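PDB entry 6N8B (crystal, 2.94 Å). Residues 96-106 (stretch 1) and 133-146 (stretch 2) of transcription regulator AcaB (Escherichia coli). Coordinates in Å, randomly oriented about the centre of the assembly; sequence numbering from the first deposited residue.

Stretch 1, residues 96-106: DNGIDMMPGYT
Stretch 2, residues 133-146: LMGIVDTLWLNTVL

The apolar centre of the contact is formed by Ile 99, Met 102 and Pro 103 of an irregular segment, residues 96-106, laid along a helix that enters from earlier in the chain and runs through residues 133-142. The two stretches run in opposite directions: CA of Asn 97 lies 8.1 Å from CA of Val 145, CA of Ile 99 is 8.1 Å from CA of Asn 143, and CA of Met 102 comes to 6.0 Å from CA of Thr 139. The segment is largely extended from Met 101 to Tyr 105 (phi/psi -109/163, -111/166, -91/157, -67/167 and -131/132), although it forms no regular helix or strand.

Ile 99 (chi1 m, chi2 t) directs CB toward the helix end, where its CD1 lies 3.9 Å from Leu 140 CD2, 3.9 Å from Val 145 CG2 and 3.7 Å from Asn 143 CB. Thr 139 is the next surface along. Its p rotamer places CG2 3.6 Å from Met 102 CA and 3.3 Å from Pro 103 CD, while its OG1 donates to Ile 136 O one turn back (3.3 Å), satisfying the hydroxyl within the helix and leaving the methyl to meet the segment. The CB of Met 102 points sideways, but its side chain (chi1 -48°, chi2 -137°, chi3 103°) turns in, bringing CE to 3.4 Å from Ile 136 CG1 and 3.5 Å from Gly 135 O. Pro 103, with a C-gamma endo pucker, faces the helix and also reaches Leu 142, CB to CD1 at 4.2 Å.

Past Leu 142 the helix ends, Asn 143 being the first residue to leave helical phi/psi (-90/16). Its ND2 donates to Thr 139 O in a very short 2.4 Å bond, and Thr 144 follows at positive phi (61/25). The chain is tied back by Val 145 N to Leu 140 O (2.7 Å), and Val 145 CG2 also meets Asn 97 CG at 3.9 Å.

At the other end lies the polar edge. Tyr 105 (chi1 -80°, chi2 83°) starts sideways but carries its hydroxyl to the helix, where OH donates a hydrogen bond to Asp 138 OD2 at 2.6 Å, the one hydrogen bond between the stretches. Asp 138 (chi1 -80°, chi2 -18°) accepts it near the plane of the ring, at its edge, and its OD1 is bonded elsewhere in the structure. The hydroxyl also packs against the helix backbone, with Tyr 105 OH 3.3 Å from Gly 135 CA.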

# COMPACT_ATOMS: atom_id res chain seq x y z
N ASP A 96 -12.82 16.84 20.78
CA ASP A 96 -13.72 16.59 21.91
C ASP A 96 -12.96 16.62 23.23
O ASP A 96 -13.55 16.90 24.28
CB ASP A 96 -14.43 15.24 21.74
CG ASP A 96 -15.46 15.26 20.62
OD1 ASP A 96 -15.92 16.36 20.23
OD2 ASP A 96 -15.82 14.17 20.13
N ASN A 97 -11.66 16.34 23.19
CA ASN A 97 -10.81 16.42 24.37
C ASN A 97 -9.79 17.55 24.28
O ASN A 97 -8.83 17.58 25.05
CB ASN A 97 -10.10 15.08 24.60
CG ASN A 97 -11.07 13.93 24.77
OD1 ASN A 97 -11.36 13.50 25.89
ND2 ASN A 97 -11.59 13.42 23.66
N GLY A 98 -9.99 18.49 23.36
CA GLY A 98 -9.19 19.70 23.32
C GLY A 98 -7.72 19.48 23.07
O GLY A 98 -6.89 20.26 23.54
N ILE A 99 -7.36 18.44 22.32
CA ILE A 99 -5.97 18.08 22.07
C ILE A 99 -5.54 18.69 20.75
O ILE A 99 -6.13 18.41 19.69
CB ILE A 99 -5.79 16.55 22.06
CG1 ILE A 99 -6.54 15.93 23.23
CG2 ILE A 99 -4.31 16.19 22.11
CD1 ILE A 99 -6.54 14.42 23.22
N ASP A 100 -4.53 19.56 20.80
CA ASP A 100 -4.08 20.29 19.63
C ASP A 100 -2.91 19.62 18.91
O ASP A 100 -2.87 19.63 17.67
CB ASP A 100 -3.66 21.71 20.04
CG ASP A 100 -2.68 21.73 21.20
OD1 ASP A 100 -2.41 22.83 21.73
OD2 ASP A 100 -2.20 20.65 21.60
N MET A 101 -1.97 19.04 19.64
CA MET A 101 -0.67 18.69 19.10
C MET A 101 -0.50 17.19 18.93
O MET A 101 -1.24 16.38 19.49
CB MET A 101 0.45 19.25 19.98
CG MET A 101 1.80 19.44 19.28
SD MET A 101 1.74 20.52 17.83
CE MET A 101 1.72 19.34 16.48
N MET A 102 0.50 16.84 18.13
CA MET A 102 0.97 15.49 17.86
C MET A 102 2.35 15.30 18.47
O MET A 102 3.01 16.27 18.87
CB MET A 102 1.01 15.25 16.35
CG MET A 102 -0.25 15.67 15.64
SD MET A 102 -0.73 14.43 14.43
CE MET A 102 -2.05 13.68 15.36
N PRO A 103 2.84 14.07 18.58
CA PRO A 103 4.09 13.84 19.29
C PRO A 103 5.29 13.90 18.36
O PRO A 103 5.20 13.71 17.15
CB PRO A 103 3.92 12.41 19.85
CG PRO A 103 2.72 11.82 19.11
CD PRO A 103 2.34 12.79 18.03
N GLY A 104 6.44 14.18 18.97
CA GLY A 104 7.69 13.85 18.32
C GLY A 104 7.84 12.35 18.21
O GLY A 104 7.11 11.57 18.82
N TYR A 105 8.81 11.93 17.40
CA TYR A 105 9.11 10.51 17.26
C TYR A 105 10.61 10.31 17.42
O TYR A 105 11.41 11.04 16.82
CB TYR A 105 8.61 9.95 15.93
CG TYR A 105 7.13 9.66 15.96
CD1 TYR A 105 6.19 10.66 15.74
CD2 TYR A 105 6.66 8.38 16.24
CE1 TYR A 105 4.84 10.40 15.78
CE2 TYR A 105 5.31 8.11 16.28
CZ TYR A 105 4.40 9.12 16.05
OH TYR A 105 3.05 8.86 16.10
N THR A 106 10.98 9.33 18.24
CA THR A 106 12.37 9.16 18.64
C THR A 106 13.27 8.76 17.48
O THR A 106 14.49 8.95 17.57
CB THR A 106 12.46 8.11 19.75
OG1 THR A 106 11.91 6.87 19.29
CG2 THR A 106 11.69 8.57 20.99
N LEU A 133 -2.48 8.62 10.71
CA LEU A 133 -3.43 7.94 11.58
C LEU A 133 -2.75 7.41 12.83
O LEU A 133 -3.31 7.50 13.93
CB LEU A 133 -4.10 6.80 10.81
CG LEU A 133 -5.31 6.20 11.52
CD1 LEU A 133 -6.35 7.28 11.72
CD2 LEU A 133 -5.89 5.04 10.73
N MET A 134 -1.54 6.86 12.69
CA MET A 134 -0.80 6.41 13.87
C MET A 134 -0.45 7.58 14.77
O MET A 134 -0.50 7.47 16.00
CB MET A 134 0.45 5.65 13.45
CG MET A 134 0.18 4.40 12.63
SD MET A 134 -0.92 3.26 13.49
CE MET A 134 -2.45 3.51 12.59
N GLY A 135 -0.08 8.72 14.17
CA GLY A 135 0.18 9.91 14.96
C GLY A 135 -1.03 10.34 15.76
O GLY A 135 -0.90 10.80 16.90
N ILE A 136 -2.23 10.20 15.19
CA ILE A 136 -3.44 10.56 15.92
C ILE A 136 -3.68 9.58 17.06
O ILE A 136 -3.90 9.98 18.21
CB ILE A 136 -4.65 10.62 14.98
CG1 ILE A 136 -4.47 11.73 13.94
CG2 ILE A 136 -5.92 10.87 15.77
CD1 ILE A 136 -5.51 11.72 12.85
N VAL A 137 -3.63 8.28 16.75
CA VAL A 137 -3.80 7.25 17.77
C VAL A 137 -2.77 7.43 18.88
O VAL A 137 -3.07 7.24 20.07
CB VAL A 137 -3.72 5.86 17.13
CG1 VAL A 137 -3.84 4.77 18.19
CG2 VAL A 137 -4.80 5.70 16.08
N ASP A 138 -1.54 7.80 18.52
CA ASP A 138 -0.48 7.89 19.53
C ASP A 138 -0.74 9.00 20.54
O ASP A 138 -0.46 8.82 21.73
CB ASP A 138 0.87 8.08 18.84
CG ASP A 138 1.44 6.78 18.32
OD1 ASP A 138 0.98 5.71 18.77
OD2 ASP A 138 2.34 6.82 17.46
N THR A 139 -1.30 10.14 20.12
CA THR A 139 -1.57 11.18 21.10
C THR A 139 -2.83 10.88 21.89
O THR A 139 -2.89 11.18 23.09
CB THR A 139 -1.71 12.55 20.45
OG1 THR A 139 -3.01 12.66 19.85
CG2 THR A 139 -0.68 12.74 19.40
N LEU A 140 -3.81 10.24 21.26
CA LEU A 140 -4.99 9.81 21.99
C LEU A 140 -4.63 8.75 23.01
O LEU A 140 -5.23 8.69 24.09
CB LEU A 140 -6.04 9.29 21.02
CG LEU A 140 -6.52 10.31 19.98
CD1 LEU A 140 -7.61 9.73 19.12
CD2 LEU A 140 -7.01 11.53 20.70
N TRP A 141 -3.63 7.92 22.70
CA TRP A 141 -3.10 6.99 23.68
C TRP A 141 -2.32 7.74 24.76
O TRP A 141 -2.51 7.50 25.96
CB TRP A 141 -2.21 5.97 22.98
CG TRP A 141 -1.46 5.04 23.88
CD1 TRP A 141 -1.99 4.11 24.72
CD2 TRP A 141 -0.04 4.91 23.98
NE1 TRP A 141 -0.99 3.42 25.36
CE2 TRP A 141 0.22 3.89 24.92
CE3 TRP A 141 1.04 5.56 23.38
CZ2 TRP A 141 1.51 3.51 25.27
CZ3 TRP A 141 2.33 5.18 23.73
CH2 TRP A 141 2.55 4.17 24.67
N LEU A 142 -1.46 8.68 24.35
CA LEU A 142 -0.66 9.43 25.31
C LEU A 142 -1.51 10.35 26.17
O LEU A 142 -1.17 10.61 27.33
CB LEU A 142 0.42 10.22 24.57
CG LEU A 142 1.61 9.39 24.08
CD1 LEU A 142 2.52 10.19 23.16
CD2 LEU A 142 2.41 8.83 25.26
N ASN A 143 -2.63 10.86 25.63
CA ASN A 143 -3.55 11.68 26.40
C ASN A 143 -4.63 10.85 27.10
O ASN A 143 -5.64 11.41 27.54
CB ASN A 143 -4.21 12.74 25.51
CG ASN A 143 -3.21 13.75 24.97
OD1 ASN A 143 -3.07 14.85 25.51
ND2 ASN A 143 -2.52 13.39 23.89
N THR A 144 -4.45 9.53 27.20
CA THR A 144 -5.32 8.65 27.98
C THR A 144 -6.76 8.67 27.44
O THR A 144 -7.72 8.41 28.17
CB THR A 144 -5.29 9.00 29.47
OG1 THR A 144 -3.94 9.32 29.83
CG2 THR A 144 -5.73 7.82 30.32
N VAL A 145 -6.92 8.98 26.16
CA VAL A 145 -8.24 8.87 25.54
C VAL A 145 -8.47 7.45 25.01
O VAL A 145 -9.61 6.97 25.03
CB VAL A 145 -8.40 9.92 24.42
CG1 VAL A 145 -9.77 9.80 23.77
CG2 VAL A 145 -8.20 11.32 24.98
N LEU A 146 -7.42 6.77 24.57
CA LEU A 146 -7.49 5.38 24.14
C LEU A 146 -6.64 4.51 25.04
O LEU A 146 -5.54 4.90 25.45
CB LEU A 146 -7.02 5.22 22.68
CG LEU A 146 -7.76 5.96 21.56
CD1 LEU A 146 -6.94 5.94 20.28
CD2 LEU A 146 -9.13 5.34 21.32